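Local structure of putative uncharacterized protein PH0594 (Pyrococcus horikoshii, 4HXF) at residues Gly490-Leu495 / Ser526-Ala531; Trp474-Ser479 / Lys532-Pro537; Asn105-Glu110 / Phe123-Asp128. The protein probably acts as a serine peptidase of the prolyl oligopeptidase family, an acylaminoacyl peptidase that assembles into a self-compartmentalizing hexamer. All blocks are in the same frame, centred on the assembly; numbering follows the deposited sequence.

Contact 1. Residues Gly490-Leu495 / Ser526-Ala531; sequences GISYWL and SPLFYA. With Y3A (N-[(benzyloxy)carbonyl]glycyl-N-[(2S,3R)-4-chloro-3-hydroxy-1-phenylbutan-2-yl]glycinamide), chain B.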
loop_
_atom_site.group_PDB
_atom_site.type_symbol
_atom_site.label_atom_id
_atom_site.label_comp_id
_atom_site.label_asym_id
_atom_site.label_seq_id
_atom_site.Cartn_x
_atom_site.Cartn_y
_atom_site.Cartn_z
ATOM N N GLY A 490 -18.882 37.816 4.912
ATOM C CA GLY A 490 -19.500 39.129 4.729
ATOM C C GLY A 490 -18.730 40.121 3.883
ATOM O O GLY A 490 -17.861 39.765 3.186
ATOM N N ILE A 491 -19.127 41.353 3.956
ATOM C CA ILE A 491 -18.376 42.491 3.478
ATOM C C ILE A 491 -18.168 43.494 4.579
ATOM O O ILE A 491 -19.087 43.867 5.267
ATOM C CB ILE A 491 -19.131 43.171 2.282
ATOM C CG1 ILE A 491 -19.401 42.212 1.147
ATOM C CG2 ILE A 491 -18.315 44.403 1.798
ATOM C CD1 ILE A 491 -20.882 41.700 1.144
ATOM N N SER A 492 -16.909 43.885 4.731
ATOM C CA SER A 492 -16.457 45.015 5.531
ATOM C C SER A 492 -15.948 46.211 4.695
ATOM O O SER A 492 -15.998 47.315 5.245
ATOM C CB SER A 492 -15.419 44.699 6.634
ATOM O OG SER A 492 -14.198 44.241 6.112
ATOM N N TYR A 493 -15.449 45.962 3.488
ATOM C CA TYR A 493 -14.963 47.014 2.651
ATOM C C TYR A 493 -15.285 46.843 1.214
ATOM O O TYR A 493 -14.760 45.917 0.541
ATOM C CB TYR A 493 -13.425 47.185 2.852
ATOM C CG TYR A 493 -12.733 48.347 2.184
ATOM C CD1 TYR A 493 -13.472 49.490 1.730
ATOM C CD2 TYR A 493 -11.376 48.441 2.075
ATOM C CE1 TYR A 493 -12.867 50.570 1.151
ATOM C CE2 TYR A 493 -10.764 49.513 1.506
ATOM C CZ TYR A 493 -11.494 50.599 1.008
ATOM O OH TYR A 493 -10.885 51.677 0.506
ATOM N N TRP A 494 -16.177 47.706 0.677
ATOM C CA TRP A 494 -16.568 47.529 -0.704
ATOM C C TRP A 494 -15.450 47.643 -1.723
ATOM O O TRP A 494 -15.539 47.007 -2.816
ATOM C CB TRP A 494 -17.729 48.468 -1.081
ATOM C CG TRP A 494 -18.967 48.132 -0.309
ATOM C CD1 TRP A 494 -19.576 48.877 0.680
ATOM C CD2 TRP A 494 -19.798 46.972 -0.525
ATOM N NE1 TRP A 494 -20.730 48.219 1.101
ATOM C CE2 TRP A 494 -20.853 47.046 0.444
ATOM C CE3 TRP A 494 -19.716 45.882 -1.348
ATOM C CZ2 TRP A 494 -21.880 46.108 0.515
ATOM C CZ3 TRP A 494 -20.744 44.943 -1.281
ATOM C CH2 TRP A 494 -21.775 45.048 -0.338
ATOM N N LEU A 495 -14.415 48.428 -1.498
ATOM C CA LEU A 495 -13.457 48.616 -2.553
ATOM C C LEU A 495 -12.710 47.322 -2.832
ATOM O O LEU A 495 -12.471 46.959 -3.994
ATOM C CB LEU A 495 -12.410 49.704 -2.254
ATOM C CG LEU A 495 -11.544 50.103 -3.432
ATOM C CD1 LEU A 495 -12.301 50.677 -4.618
ATOM C CD2 LEU A 495 -10.491 51.129 -3.097
ATOM N N SER A 526 -18.993 51.344 4.068
ATOM C CA SER A 526 -18.226 50.186 4.460
ATOM C C SER A 526 -18.033 50.128 5.969
ATOM O O SER A 526 -17.464 51.070 6.542
ATOM C CB SER A 526 -16.825 50.242 3.785
ATOM O OG SER A 526 -16.916 49.926 2.360
ATOM N N PRO A 527 -18.425 49.028 6.597
ATOM C CA PRO A 527 -18.250 48.867 8.080
ATOM C C PRO A 527 -16.806 49.100 8.595
ATOM O O PRO A 527 -16.688 49.624 9.693
ATOM C CB PRO A 527 -18.705 47.436 8.357
ATOM C CG PRO A 527 -19.699 47.177 7.235
ATOM C CD PRO A 527 -19.249 47.950 6.056
ATOM N N LEU A 528 -15.818 48.721 7.793
ATOM C CA LEU A 528 -14.429 48.835 8.219
ATOM C C LEU A 528 -14.109 50.201 8.779
ATOM O O LEU A 528 -13.420 50.326 9.812
ATOM C CB LEU A 528 -13.454 48.469 7.073
ATOM C CG LEU A 528 -11.995 48.325 7.508
ATOM C CD1 LEU A 528 -11.872 47.063 8.303
ATOM C CD2 LEU A 528 -11.094 48.212 6.224
ATOM N N PHE A 529 -14.614 51.235 8.144
ATOM C CA PHE A 529 -14.242 52.596 8.496
ATOM C C PHE A 529 -14.903 53.091 9.796
ATOM O O PHE A 529 -14.530 54.161 10.343
ATOM C CB PHE A 529 -14.561 53.524 7.365
ATOM C CG PHE A 529 -13.719 53.286 6.220
ATOM C CD1 PHE A 529 -14.012 52.338 5.299
ATOM C CD2 PHE A 529 -12.448 53.870 6.175
ATOM C CE1 PHE A 529 -13.158 52.027 4.292
ATOM C CE2 PHE A 529 -11.522 53.553 5.161
ATOM C CZ PHE A 529 -11.919 52.636 4.171
ATOM N N TYR A 530 -15.886 52.348 10.286
ATOM C CA TYR A 530 -16.618 52.672 11.508
ATOM C C TYR A 530 -16.399 51.709 12.610
ATOM O O TYR A 530 -17.145 51.652 13.596
ATOM C CB TYR A 530 -18.141 52.665 11.156
ATOM C CG TYR A 530 -18.519 53.649 10.025
ATOM C CD1 TYR A 530 -18.568 53.225 8.698
ATOM C CD2 TYR A 530 -19.065 54.878 10.296
ATOM C CE1 TYR A 530 -18.965 54.058 7.691
ATOM C CE2 TYR A 530 -19.550 55.715 9.250
ATOM C CZ TYR A 530 -19.496 55.253 7.950
ATOM O OH TYR A 530 -19.819 56.161 6.953
ATOM N N ALA A 531 -15.335 50.896 12.461
ATOM C CA ALA A 531 -14.958 49.897 13.504
ATOM C C ALA A 531 -14.883 50.455 14.914
ATOM O O ALA A 531 -15.215 49.731 15.838
ATOM C CB ALA A 531 -13.617 49.308 13.072
HETATM N N3 Y3A B . -25.539 36.660 -5.913
HETATM C CA3 Y3A B . -25.135 37.888 -5.201
HETATM C C3 Y3A B . -24.064 37.436 -4.203
HETATM O O3 Y3A B . -23.390 36.426 -4.243
HETATM C C4 Y3A B . -23.852 36.968 -0.841
HETATM O O4 Y3A B . -24.998 37.627 -0.440
HETATM C CA4 Y3A B . -23.124 37.859 -1.831
HETATM N N4 Y3A B . -24.129 38.220 -2.866
HETATM C CB4 Y3A B . -22.736 39.275 -1.313
HETATM C CG4 Y3A B . -22.040 40.119 -2.330
HETATM C CD1 Y3A B . -20.789 39.829 -2.894
HETATM C CD2 Y3A B . -22.619 41.322 -2.709
HETATM C CE1 Y3A B . -20.162 40.648 -3.815
HETATM C CE2 Y3A B . -22.009 42.154 -3.637
HETATM C CZ4 Y3A B . -20.820 41.809 -4.198
HETATM C C15 Y3A B . -23.845 35.429 -1.172
#
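Ser492 and Tyr493, just before helix 494-500, run beside Ser526 and Pro527, with the CA atoms of Tyr493 and Ser526 4.9 Å apart, inside the alpha/beta hydrolase domain and next to the pocket that holds the inhibitor. Two straight hydrogen bonds fasten the segments. Leu528 N donates to Ser492 O at 2.9 Å, at the start of the 3-10 turn that Pro527 opens; proline suits this place because a first-turn residue need not offer an N-H. The second bond runs from Trp494 N to Ser526 OG, 2.9 Å long with an N-H...O angle of 168°. Tyr493 is the N-cap residue, so this hydroxyl serves an N-H that the first helical turn itself cannot satisfy. Ser526 OG stands anti to its carbonyl carbon (chi1 -74°), where it also bonds Tyr522 O; a small side chain with both donor and acceptor character fits this buried spot.

Beside the polar pair, the Phe529 ring turns its edge onto one face of Tyr493, an edge-to-face (T-shaped) pair with planes at 77° and centroids 5.0 Å apart. Phe529 CE1 lies above the rim of the tyrosine rather than its centre. Ser526 OG meets the same tyrosine ring in its plane, and Leu528 CD2 approaches Tyr493 CD2 obliquely. At its far end Tyr493 OH is hydrogen-bonded to Tyr493 OH of a second subunit, which makes the aromatic pair part of a subunit interface.

On the other side of Ser526, Trp494 and Ile491 reach the inhibitor, whose phenyl ring fits a pocket consistent with S1. Ile491 CG2 sits over the centre of the indole, 3.6 Å above its plane, while the indole edge meets the phenyl ring, Trp494 CZ3 lying 3.9 Å from CE2 of the inhibitor.

Contact 2. Residues Trp474-Ser479 / Lys532-Pro537; sequences WALTQS and KNVKAP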
loop_
_atom_site.group_PDB
_atom_site.type_symbol
_atom_site.label_atom_id
_atom_site.label_comp_id
_atom_site.label_asym_id
_atom_site.label_seq_id
_atom_site.Cartn_x
_atom_site.Cartn_y
_atom_site.Cartn_z
ATOM N N TRP A 474 -22.363 46.126 9.752
ATOM C CA TRP A 474 -22.860 47.489 9.671
ATOM C C TRP A 474 -23.667 47.846 10.855
ATOM O O TRP A 474 -23.462 48.862 11.525
ATOM C CB TRP A 474 -23.676 47.602 8.409
ATOM C CG TRP A 474 -24.126 49.024 8.096
ATOM C CD1 TRP A 474 -25.417 49.429 8.056
ATOM C CD2 TRP A 474 -23.326 50.164 7.596
ATOM N NE1 TRP A 474 -25.517 50.736 7.706
ATOM C CE2 TRP A 474 -24.261 51.251 7.405
ATOM C CE3 TRP A 474 -21.973 50.411 7.395
ATOM C CZ2 TRP A 474 -23.881 52.441 6.886
ATOM C CZ3 TRP A 474 -21.573 51.646 6.945
ATOM C CH2 TRP A 474 -22.475 52.665 6.695
ATOM N N ALA A 475 -24.572 46.960 11.244
ATOM C CA ALA A 475 -25.456 47.165 12.375
ATOM C C ALA A 475 -24.666 47.406 13.679
ATOM O O ALA A 475 -24.991 48.306 14.496
ATOM C CB ALA A 475 -26.336 45.933 12.573
ATOM N N LEU A 476 -23.570 46.661 13.825
ATOM C CA LEU A 476 -22.803 46.810 15.083
ATOM C C LEU A 476 -22.009 48.099 15.069
ATOM O O LEU A 476 -21.649 48.648 16.116
ATOM C CB LEU A 476 -21.845 45.639 15.290
ATOM C CG LEU A 476 -22.416 44.479 16.098
ATOM C CD1 LEU A 476 -23.822 44.032 15.845
ATOM C CD2 LEU A 476 -21.335 43.359 16.273
ATOM N N THR A 477 -21.775 48.644 13.883
ATOM C CA THR A 477 -21.106 49.933 13.776
ATOM C C THR A 477 -22.049 51.129 13.790
ATOM O O THR A 477 -21.653 52.259 14.053
ATOM C CB THR A 477 -20.244 50.118 12.505
ATOM O OG1 THR A 477 -21.060 50.196 11.344
ATOM C CG2 THR A 477 -19.113 49.083 12.340
ATOM N N GLN A 478 -23.380 50.904 13.555
ATOM C CA GLN A 478 -24.285 52.029 13.389
ATOM C C GLN A 478 -25.381 52.081 14.453
ATOM O O GLN A 478 -26.110 53.070 14.506
ATOM C CB GLN A 478 -24.968 51.913 12.043
ATOM C CG GLN A 478 -24.028 51.951 10.826
ATOM C CD GLN A 478 -23.207 53.210 10.773
ATOM O OE1 GLN A 478 -23.708 54.322 11.044
ATOM N NE2 GLN A 478 -21.913 53.057 10.347
ATOM N N SER A 479 -25.516 51.068 15.286
ATOM C CA SER A 479 -26.584 51.035 16.249
ATOM C C SER A 479 -26.024 50.505 17.547
ATOM O O SER A 479 -25.039 49.741 17.545
ATOM C CB SER A 479 -27.618 50.060 15.765
ATOM O OG SER A 479 -28.724 49.779 16.629
ATOM N N LYS A 532 -14.429 51.691 15.083
ATOM C CA LYS A 532 -14.325 52.271 16.436
ATOM C C LYS A 532 -15.659 52.284 17.201
ATOM O O LYS A 532 -15.689 52.315 18.399
ATOM C CB LYS A 532 -13.620 53.637 16.414
ATOM C CG LYS A 532 -14.472 54.690 15.780
ATOM C CD LYS A 532 -13.858 56.113 15.767
ATOM C CE LYS A 532 -14.509 56.944 14.615
ATOM N N ASN A 533 -16.748 52.261 16.462
ATOM C CA ASN A 533 -18.066 52.347 17.058
ATOM C C ASN A 533 -18.560 51.072 17.706
ATOM O O ASN A 533 -19.626 51.098 18.421
ATOM C CB ASN A 533 -19.114 52.724 15.996
ATOM C CG ASN A 533 -18.947 54.118 15.417
ATOM O OD1 ASN A 533 -18.191 54.962 15.916
ATOM N ND2 ASN A 533 -19.703 54.405 14.351
ATOM N N VAL A 534 -17.950 49.957 17.360
ATOM C CA VAL A 534 -18.455 48.629 17.796
ATOM C C VAL A 534 -18.346 48.481 19.313
ATOM O O VAL A 534 -17.273 48.811 19.925
ATOM C CB VAL A 534 -17.766 47.483 17.102
ATOM C CG1 VAL A 534 -18.205 46.087 17.644
ATOM C CG2 VAL A 534 -17.946 47.599 15.595
ATOM N N LYS A 535 -19.419 48.021 19.933
ATOM C CA LYS A 535 -19.430 47.796 21.369
ATOM C C LYS A 535 -19.843 46.363 21.719
ATOM O O LYS A 535 -19.700 45.970 22.859
ATOM C CB LYS A 535 -20.427 48.752 22.038
ATOM C CG LYS A 535 -20.134 50.210 21.891
ATOM C CD LYS A 535 -21.244 51.081 22.494
ATOM C CE LYS A 535 -21.453 52.372 21.710
ATOM N NZ LYS A 535 -21.650 52.231 20.208
ATOM N N ALA A 536 -20.430 45.621 20.794
ATOM C CA ALA A 536 -20.937 44.286 21.078
ATOM C C ALA A 536 -19.964 43.231 20.649
ATOM O O ALA A 536 -19.347 43.375 19.594
ATOM C CB ALA A 536 -22.266 44.061 20.291
ATOM N N PRO A 537 -19.836 42.153 21.408
ATOM C CA PRO A 537 -18.979 41.046 20.932
ATOM C C PRO A 537 -19.412 40.480 19.586
ATOM O O PRO A 537 -20.639 40.331 19.322
ATOM C CB PRO A 537 -19.098 39.969 22.011
ATOM C CG PRO A 537 -20.240 40.434 22.845
ATOM C CD PRO A 537 -20.448 41.875 22.703
HETATM O O HOH W 1 -21.823 47.301 18.570
HETATM O O HOH W 2 -22.522 50.866 18.292
#
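Asn533 and Val534 pack against the last turn of helix 467-478, the helix that follows the probable nucleophile elbow of the alpha/beta hydrolase fold; their segment leads into sheet strand 538-543. One direct hydrogen bond joins the two: Asn533 ND2 donates to Thr477 O at 2.9 Å, with the oxygen in the plane of the amide. Carbonyls at a helix C-terminus lack partners from a following turn, and an asparagine amide is well suited to supply an N-H there.

Water provides the second polar link. One water donates to Leu476 O and accepts from Lys535 N, while Lys535 NZ turns back to Asn533 O and forms a salt bridge with Asp480.

The apolar contacts are made by short side chains and one leucine. Leu476 CD2 lies 4.2 Å from Ala536 CB, and the methyls of Thr477 and Val534 meet as their side chains cross obliquely. Thr477 OG1 occupies the position between the backbone N and the carbonyl carbon (chi1 69°) and donates to Trp474 O at 2.8 Å. Its hydroxyl thereby serves the helix while its methyl faces the loop, CG2 resting 3.8 Å from Val534 CG2.

Contact 3. Residues Asn105-Glu110 / Phe123-Asp128; sequences NIRSIE and FKRRED. With MG (magnesium ion), chain G.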
loop_
_atom_site.group_PDB
_atom_site.type_symbol
_atom_site.label_atom_id
_atom_site.label_comp_id
_atom_site.label_asym_id
_atom_site.label_seq_id
_atom_site.Cartn_x
_atom_site.Cartn_y
_atom_site.Cartn_z
ATOM N N ASN A 105 -14.271 16.975 -15.260
ATOM C CA ASN A 105 -14.687 18.349 -15.448
ATOM C C ASN A 105 -15.895 18.504 -16.329
ATOM O O ASN A 105 -15.978 19.507 -17.073
ATOM C CB ASN A 105 -13.522 19.144 -16.012
ATOM C CG ASN A 105 -12.324 19.140 -15.053
ATOM O OD1 ASN A 105 -12.479 19.053 -13.821
ATOM N ND2 ASN A 105 -11.164 19.228 -15.619
ATOM N N ILE A 106 -16.821 17.558 -16.253
ATOM C CA ILE A 106 -18.108 17.666 -16.897
ATOM C C ILE A 106 -19.046 18.248 -15.937
ATOM O O ILE A 106 -19.042 17.806 -14.793
ATOM C CB ILE A 106 -18.629 16.253 -17.336
ATOM C CG1 ILE A 106 -17.723 15.758 -18.457
ATOM C CG2 ILE A 106 -20.097 16.334 -17.758
ATOM C CD1 ILE A 106 -17.563 16.731 -19.641
ATOM N N ARG A 107 -19.777 19.272 -16.332
ATOM C CA ARG A 107 -20.725 20.000 -15.506
ATOM C C ARG A 107 -22.190 19.647 -15.813
ATOM O O ARG A 107 -23.102 19.904 -15.012
ATOM C CB ARG A 107 -20.541 21.503 -15.597
ATOM C CG ARG A 107 -19.195 22.020 -15.042
ATOM C CD ARG A 107 -19.111 23.536 -14.896
ATOM N NE ARG A 107 -17.822 23.914 -14.256
ATOM C CZ ARG A 107 -16.961 24.879 -14.688
ATOM N NH1 ARG A 107 -17.223 25.533 -15.797
ATOM N NH2 ARG A 107 -15.833 25.173 -13.985
ATOM N N SER A 108 -22.481 19.212 -17.044
ATOM C CA SER A 108 -23.897 18.996 -17.445
ATOM C C SER A 108 -23.947 17.869 -18.455
ATOM O O SER A 108 -23.061 17.770 -19.277
ATOM C CB SER A 108 -24.663 20.175 -18.043
ATOM O OG SER A 108 -24.125 20.773 -19.259
ATOM N N ILE A 109 -25.068 17.140 -18.433
ATOM C CA ILE A 109 -25.403 16.133 -19.452
ATOM C C ILE A 109 -26.861 16.263 -19.833
ATOM O O ILE A 109 -27.685 16.440 -18.961
ATOM C CB ILE A 109 -25.085 14.628 -19.109
ATOM C CG1 ILE A 109 -25.569 14.256 -17.689
ATOM C CG2 ILE A 109 -23.534 14.409 -19.186
ATOM C CD1 ILE A 109 -25.491 12.737 -17.450
ATOM N N GLU A 110 -27.166 16.182 -21.111
ATOM C CA GLU A 110 -28.543 16.281 -21.626
ATOM C C GLU A 110 -28.746 15.376 -22.823
ATOM O O GLU A 110 -27.936 15.432 -23.811
ATOM C CB GLU A 110 -28.838 17.767 -22.097
ATOM C CG GLU A 110 -30.167 18.059 -22.668
ATOM C CD GLU A 110 -30.382 19.442 -23.448
ATOM O OE1 GLU A 110 -29.517 20.187 -23.695
ATOM O OE2 GLU A 110 -31.509 19.640 -23.886
ATOM N N PHE A 123 -15.273 21.798 -18.877
ATOM C CA PHE A 123 -14.281 22.857 -18.953
ATOM C C PHE A 123 -12.864 22.260 -19.005
ATOM O O PHE A 123 -12.695 21.038 -18.660
ATOM C CB PHE A 123 -14.399 23.817 -17.781
ATOM C CG PHE A 123 -14.168 23.187 -16.443
ATOM C CD1 PHE A 123 -15.200 22.561 -15.731
ATOM C CD2 PHE A 123 -12.893 23.177 -15.889
ATOM C CE1 PHE A 123 -14.939 21.982 -14.443
ATOM C CE2 PHE A 123 -12.643 22.615 -14.640
ATOM C CZ PHE A 123 -13.661 22.039 -13.917
ATOM N N LYS A 124 -11.883 23.088 -19.396
ATOM C CA LYS A 124 -10.515 22.695 -19.416
ATOM C C LYS A 124 -9.693 23.890 -19.021
ATOM O O LYS A 124 -10.053 25.013 -19.360
ATOM C CB LYS A 124 -10.071 22.153 -20.780
ATOM C CG LYS A 124 -10.204 23.022 -22.016
ATOM C CD LYS A 124 -9.412 22.355 -23.184
ATOM C CE LYS A 124 -9.844 22.700 -24.618
ATOM N NZ LYS A 124 -10.649 23.930 -24.804
ATOM N N ARG A 125 -8.587 23.636 -18.314
ATOM C CA ARG A 125 -7.732 24.680 -17.735
ATOM C C ARG A 125 -6.283 24.349 -18.047
ATOM O O ARG A 125 -6.015 23.251 -18.549
ATOM C CB ARG A 125 -7.948 24.687 -16.224
ATOM C CG ARG A 125 -9.313 25.040 -15.794
ATOM C CD ARG A 125 -9.455 25.121 -14.282
ATOM N NE ARG A 125 -10.792 25.556 -13.919
ATOM C CZ ARG A 125 -11.317 25.488 -12.685
ATOM N NH1 ARG A 125 -10.549 24.981 -11.658
ATOM N NH2 ARG A 125 -12.560 25.885 -12.460
ATOM N N ARG A 126 -5.366 25.266 -17.740
ATOM C CA ARG A 126 -3.921 25.125 -18.049
ATOM C C ARG A 126 -3.321 24.004 -17.213
ATOM O O ARG A 126 -2.543 23.196 -17.713
ATOM C CB ARG A 126 -3.214 26.472 -17.857
ATOM C CG ARG A 126 -3.369 27.496 -18.959
ATOM C CD ARG A 126 -2.970 28.947 -18.594
ATOM N NE ARG A 126 -3.077 29.735 -19.827
ATOM C CZ ARG A 126 -3.696 30.912 -19.951
ATOM N NH1 ARG A 126 -3.721 31.545 -21.156
ATOM N NH2 ARG A 126 -4.283 31.477 -18.894
ATOM N N GLU A 127 -3.619 23.893 -15.940
ATOM C CA GLU A 127 -3.198 22.727 -15.061
ATOM C C GLU A 127 -1.690 22.524 -14.671
ATOM O O GLU A 127 -1.308 21.423 -14.341
ATOM C CB GLU A 127 -3.648 21.370 -15.618
ATOM C CG GLU A 127 -5.107 21.367 -16.083
ATOM C CD GLU A 127 -6.093 21.482 -14.982
ATOM O OE1 GLU A 127 -5.654 21.756 -13.868
ATOM O OE2 GLU A 127 -7.323 21.292 -15.206
ATOM N N ASP A 128 -0.954 23.570 -14.741
ATOM C CA ASP A 128 0.445 23.485 -14.275
ATOM C C ASP A 128 0.370 23.143 -12.748
ATOM O O ASP A 128 -0.403 23.791 -11.986
ATOM C CB ASP A 128 1.234 24.723 -14.496
ATOM C CG ASP A 128 2.672 24.545 -14.021
ATOM O OD1 ASP A 128 3.458 24.004 -14.855
ATOM O OD2 ASP A 128 3.043 24.863 -12.823
HETATM MG MG MG G . -6.357 22.583 -12.081
HETATM O O HOH W 3 -8.406 22.107 -12.818
HETATM O O HOH W 4 -6.180 24.494 -12.712
HETATM O O HOH W 5 -7.284 22.972 -10.018
HETATM O O HOH W 6 -6.134 20.397 -11.350
HETATM O O HOH W 7 -4.422 22.779 -11.317
#
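The Phe123 ring is sandwiched between two flat polar groups, the amide of Asn105 on one face and the guanidinium of Arg107 on the other. Asn105 lies close against one face: its CB sits over the ring centre in a CH-pi contact, 3.6 Å from the centroid and 14° off the normal, and its amide plane is stacked at 24° to the ring. Asn105 OD1 and CG therefore reach out over the CZ and CE2 side of the ring. On the opposite face the guanidinium is inclined by only 21°, offset toward the CD1 and CE1 rim. Arg107 is extended from CG to NE, which suits a long side chain that must run across a neighbouring ring; the exact spacing of this overlap is doubtful.

Arg125 adds a second guanidinium, whose face carries Phe123 CE2 at its rim. The two like-charged groups come close, Arg125 NH2 lying 3.7 Å from Arg107 NH2 and in the plane of the Arg107 guanidinium. Glu150 probably offsets their repulsion, since its carboxylate bridges both arginines through salt bridges with Arg107 NH1 and Arg125 NE.

Asn105 O accepts a hydrogen bond from Phe123 N at 3.0 Å. Asparagine tolerates the left-handed backbone conformation adopted here before the strand. Past the strand end, Glu127 OE1 binds a magnesium ion at 2.1 Å, and five waters complete six ligands; Glu127 OE2 accepts from one of those waters at 2.7 Å, tying the carboxylate to the hydration shell.

Arg107 and Ser108 both face Val121 in a classic beta bulge. The stack of Asn105, Phe123 and Arg107 lies at the open end of the hairpin of strands 106-111 and 117-124, with Arg125 and Glu127 following in the loop; these are the first two strands of a four-stranded blade of the beta-propeller.

Contacts 1 and 2 are neighbours in the hydrolase domain, their centres about 12 Å apart, and contact 1 is nested in the chain loop that contact 2 closes. The continuous run 526-537 serves both: Tyr530 O lies 3.5 Å from Thr477 CG2, and the Tyr530 ring meets Trp474 edge-to-face. Of the three, contact 1 touches the inhibitor, through Ile491 and Trp494, whereas contact 2 lies at the far end of the helix that begins at the probable nucleophile elbow, with Ser466. Contact 3 belongs to the propeller, its centre about 36 Å from that of contact 1 and 44 Å from that of contact 2. Contacts 1 and 3 both meet another subunit, contact 3 through Arg126 and Asp128.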